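Local coordinates for protein methylmalonyl-CoA epimerase, mitochondrial (Homo sapiens, PDB 3RMU) that interconverts the (R) and (S) forms of methylmalonyl-CoA in mitochondrial propionyl-CoA metabolism, as a cobalt-binding epimerase of the glyoxalase (VOC) superfamily, at residues 9-14 against 76-81. Residues are numbered along the deposited sequence; the frame is centred on the assembly and turned at random.
Sequences VAIAVP and GGMHHI. With CO (cobalt (II) ion), chain E.
His80 binds the cobalt ion through NE2, 2.0 Å from the metal, and three waters together with His8 and Glu130 complete the coordination. Its CG takes the crowded position between backbone N and carbonyl carbon (chi1 65°), so the ring swings over strand 9-12 and the methyl of Ala10 lies over one face, toward its rim, with Ala10 CB 3.2 Å from His80 CE1 in a CH-pi contact. At the ring edge, His80 ND1 donates a straight bond of 3.1 Å to His79 ND1, in the plane of both rings; this bond helps hold the rotation of the metal-bound imidazole and makes His79 a second-shell residue. The two consecutive histidines can bring their rings side by side because both stand opposite Ala10 in a classic beta bulge, in the antiparallel pairing of strands 3-12 and 77-85, neighbours in the sheet of this VOC fold. Ala10 O accepts a nearly linear bond from His79 N (2.8 Å) and a weak one from His80 N (3.4 Å), while Ala10 N donates to His80 O at 2.8 Å. Beyond the bulge, Ala12 and Gly77 exchange two backbone hydrogen bonds. Gly76 packs its CA 3.1 Å from Ala12 O, where a beta carbon would clash. On the face away from the metal, Ile11 CD1 lies against Met78 CG (3.6 Å) and Val9 lies beside Ile81; here Val9 and Met78 each also pack on their counterparts in the second subunit.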
ATOM      1  N   VAL A   9      -2.083   2.294   4.870  1.00 12.11           N
ATOM      2  CA  VAL A   9      -1.012   2.227   3.886  1.00 14.99           C
ATOM      3  C   VAL A   9      -0.338   3.563   4.017  1.00 14.01           C
ATOM      4  O   VAL A   9      -1.021   4.581   3.988  1.00 15.67           O
ATOM      5  CB  VAL A   9      -1.517   1.995   2.461  1.00 19.65           C
ATOM      6  CG1 VAL A   9      -0.355   2.113   1.472  1.00 23.10           C
ATOM      7  CG2 VAL A   9      -2.087   0.645   2.354  1.00 31.33           C
ATOM      8  N   ALA A  10       0.982   3.590   4.192  1.00 16.06           N
ATOM      9  CA  ALA A  10       1.735   4.853   4.380  1.00 16.59           C
ATOM     10  C   ALA A  10       2.395   5.212   3.040  1.00 16.65           C
ATOM     11  O   ALA A  10       3.055   4.377   2.439  1.00 19.24           O
ATOM     12  CB  ALA A  10       2.893   4.699   5.394  1.00 16.62           C
ATOM     13  N   ILE A  11       2.194   6.445   2.617  1.00 16.22           N
ATOM     14  CA  ILE A  11       2.800   6.990   1.379  1.00 20.74           C
ATOM     15  C   ILE A  11       3.667   8.167   1.756  1.00 23.04           C
ATOM     16  O   ILE A  11       3.181   9.096   2.404  1.00 21.24           O
ATOM     17  CB  ILE A  11       1.710   7.498   0.357  1.00 18.48           C
ATOM     18  CG1 ILE A  11       0.599   6.483   0.111  1.00 25.31           C
ATOM     19  CG2 ILE A  11       2.389   7.982  -0.973  1.00 19.37           C
ATOM     20  CD1 ILE A  11       0.990   5.157  -0.354  1.00 26.83           C
ATOM     21  N   ALA A  12       4.956   8.134   1.372  1.00 17.34           N
ATOM     22  CA  ALA A  12       5.840   9.254   1.525  1.00 25.19           C
ATOM     23  C   ALA A  12       5.654  10.199   0.340  1.00 24.56           C
ATOM     24  O   ALA A  12       5.582   9.768  -0.813  1.00 24.15           O
ATOM     25  CB  ALA A  12       7.285   8.777   1.603  1.00 20.28           C
ATOM     26  N   VAL A  13       5.482  11.480   0.628  1.00 26.67           N
ATOM     27  CA  VAL A  13       5.277  12.473  -0.434  1.00 26.08           C
ATOM     28  C   VAL A  13       6.226  13.608  -0.240  1.00 27.98           C
ATOM     29  O   VAL A  13       6.535  13.986   0.900  1.00 27.74           O
ATOM     30  CB  VAL A  13       3.830  12.971  -0.464  1.00 27.97           C
ATOM     31  CG1 VAL A  13       2.877  11.790  -0.767  1.00 22.56           C
ATOM     32  CG2 VAL A  13       3.436  13.686   0.814  1.00 20.35           C
ATOM     33  N   PRO A  14       6.703  14.192  -1.352  1.00 28.12           N
ATOM     34  CA  PRO A  14       7.652  15.301  -1.256  1.00 35.70           C
ATOM     35  C   PRO A  14       6.947  16.609  -0.935  1.00 33.01           C
ATOM     36  O   PRO A  14       7.584  17.568  -0.558  1.00 31.88           O
ATOM     37  CB  PRO A  14       8.263  15.342  -2.645  1.00 36.50           C
ATOM     38  CG  PRO A  14       7.186  14.792  -3.533  1.00 27.35           C
ATOM     39  CD  PRO A  14       6.504  13.741  -2.740  1.00 31.90           C
ATOM     40  N   GLY A  76       8.020  10.577  -4.419  1.00 37.15           N
ATOM     41  CA  GLY A  76       7.416   9.936  -3.271  1.00 35.73           C
ATOM     42  C   GLY A  76       7.078   8.489  -3.609  1.00 35.07           C
ATOM     43  O   GLY A  76       7.352   8.050  -4.709  1.00 33.54           O
ATOM     44  N   GLY A  77       6.468   7.764  -2.675  1.00 26.94           N
ATOM     45  CA  GLY A  77       6.152   6.348  -2.900  1.00 30.08           C
ATOM     46  C   GLY A  77       5.535   5.652  -1.707  1.00 26.82           C
ATOM     47  O   GLY A  77       5.587   6.136  -0.583  1.00 23.45           O
ATOM     48  N   MET A  78       4.955   4.481  -1.957  1.00 29.27           N
ATOM     49  CA  MET A  78       4.422   3.649  -0.903  1.00 30.24           C
ATOM     50  C   MET A  78       5.602   3.274  -0.002  1.00 25.64           C
ATOM     51  O   MET A  78       6.634   2.790  -0.473  1.00 34.82           O
ATOM     52  CB  MET A  78       3.709   2.403  -1.490  1.00 30.21           C
ATOM     53  CG  MET A  78       2.558   2.784  -2.508  1.00 37.90           C
ATOM     54  SD  MET A  78       1.935   1.480  -3.617  1.00 43.14           S
ATOM     55  CE  MET A  78       1.126   0.510  -2.327  1.00 44.96           C
ATOM     56  N   HIS A  79       5.460   3.559   1.276  1.00 23.82           N
ATOM     57  CA  HIS A  79       6.550   3.389   2.229  1.00 23.58           C
ATOM     58  C   HIS A  79       6.323   2.139   3.109  1.00 22.43           C
ATOM     59  O   HIS A  79       7.254   1.368   3.315  1.00 22.28           O
ATOM     60  CB  HIS A  79       6.725   4.636   3.088  1.00 21.09           C
ATOM     61  CG  HIS A  79       7.878   4.543   4.024  1.00 25.44           C
ATOM     62  ND1 HIS A  79       7.746   4.193   5.347  1.00 23.86           N
ATOM     63  CD2 HIS A  79       9.202   4.761   3.821  1.00 29.40           C
ATOM     64  CE1 HIS A  79       8.937   4.149   5.910  1.00 29.55           C
ATOM     65  NE2 HIS A  79       9.838   4.496   5.006  1.00 28.73           N
ATOM     66  N   HIS A  80       5.123   1.942   3.674  1.00 19.68           N
ATOM     67  CA  HIS A  80       4.871   0.727   4.479  1.00 18.06           C
ATOM     68  C   HIS A  80       3.389   0.392   4.510  1.00 19.82           C
ATOM     69  O   HIS A  80       2.564   1.229   4.161  1.00 17.30           O
ATOM     70  CB  HIS A  80       5.449   0.796   5.923  1.00 15.70           C
ATOM     71  CG  HIS A  80       4.850   1.831   6.844  1.00 16.35           C
ATOM     72  ND1 HIS A  80       5.373   3.099   6.972  1.00 22.06           N
ATOM     73  CD2 HIS A  80       3.827   1.757   7.747  1.00 21.22           C
ATOM     74  CE1 HIS A  80       4.687   3.766   7.886  1.00 16.62           C
ATOM     75  NE2 HIS A  80       3.745   2.982   8.380  1.00 20.95           N
ATOM     76  N   ILE A  81       3.067  -0.812   4.954  1.00 16.77           N
ATOM     77  CA  ILE A  81       1.684  -1.156   5.320  1.00 19.45           C
ATOM     78  C   ILE A  81       1.653  -1.438   6.805  1.00 19.76           C
ATOM     79  O   ILE A  81       2.626  -1.954   7.372  1.00 23.43           O
ATOM     80  CB  ILE A  81       1.179  -2.346   4.511  1.00 19.47           C
ATOM     81  CG1 ILE A  81       2.110  -3.576   4.643  1.00 22.52           C
ATOM     82  CG2 ILE A  81       1.059  -1.947   3.008  1.00 23.68           C
ATOM     83  CD1 ILE A  81       1.533  -4.874   4.001  1.00 29.33           C
TER
HETATM   84 CO    CO E   1       2.710   3.564   9.934  1.00 20.78          CO
HETATM   85  O   HOH W   1       4.321   4.629  11.229  1.00 28.81           O
HETATM   86  O   HOH W   2       2.154   4.902  11.799  1.00 33.99           O
HETATM   87  O   HOH W   3       2.575   5.738   9.096  1.00 29.24           O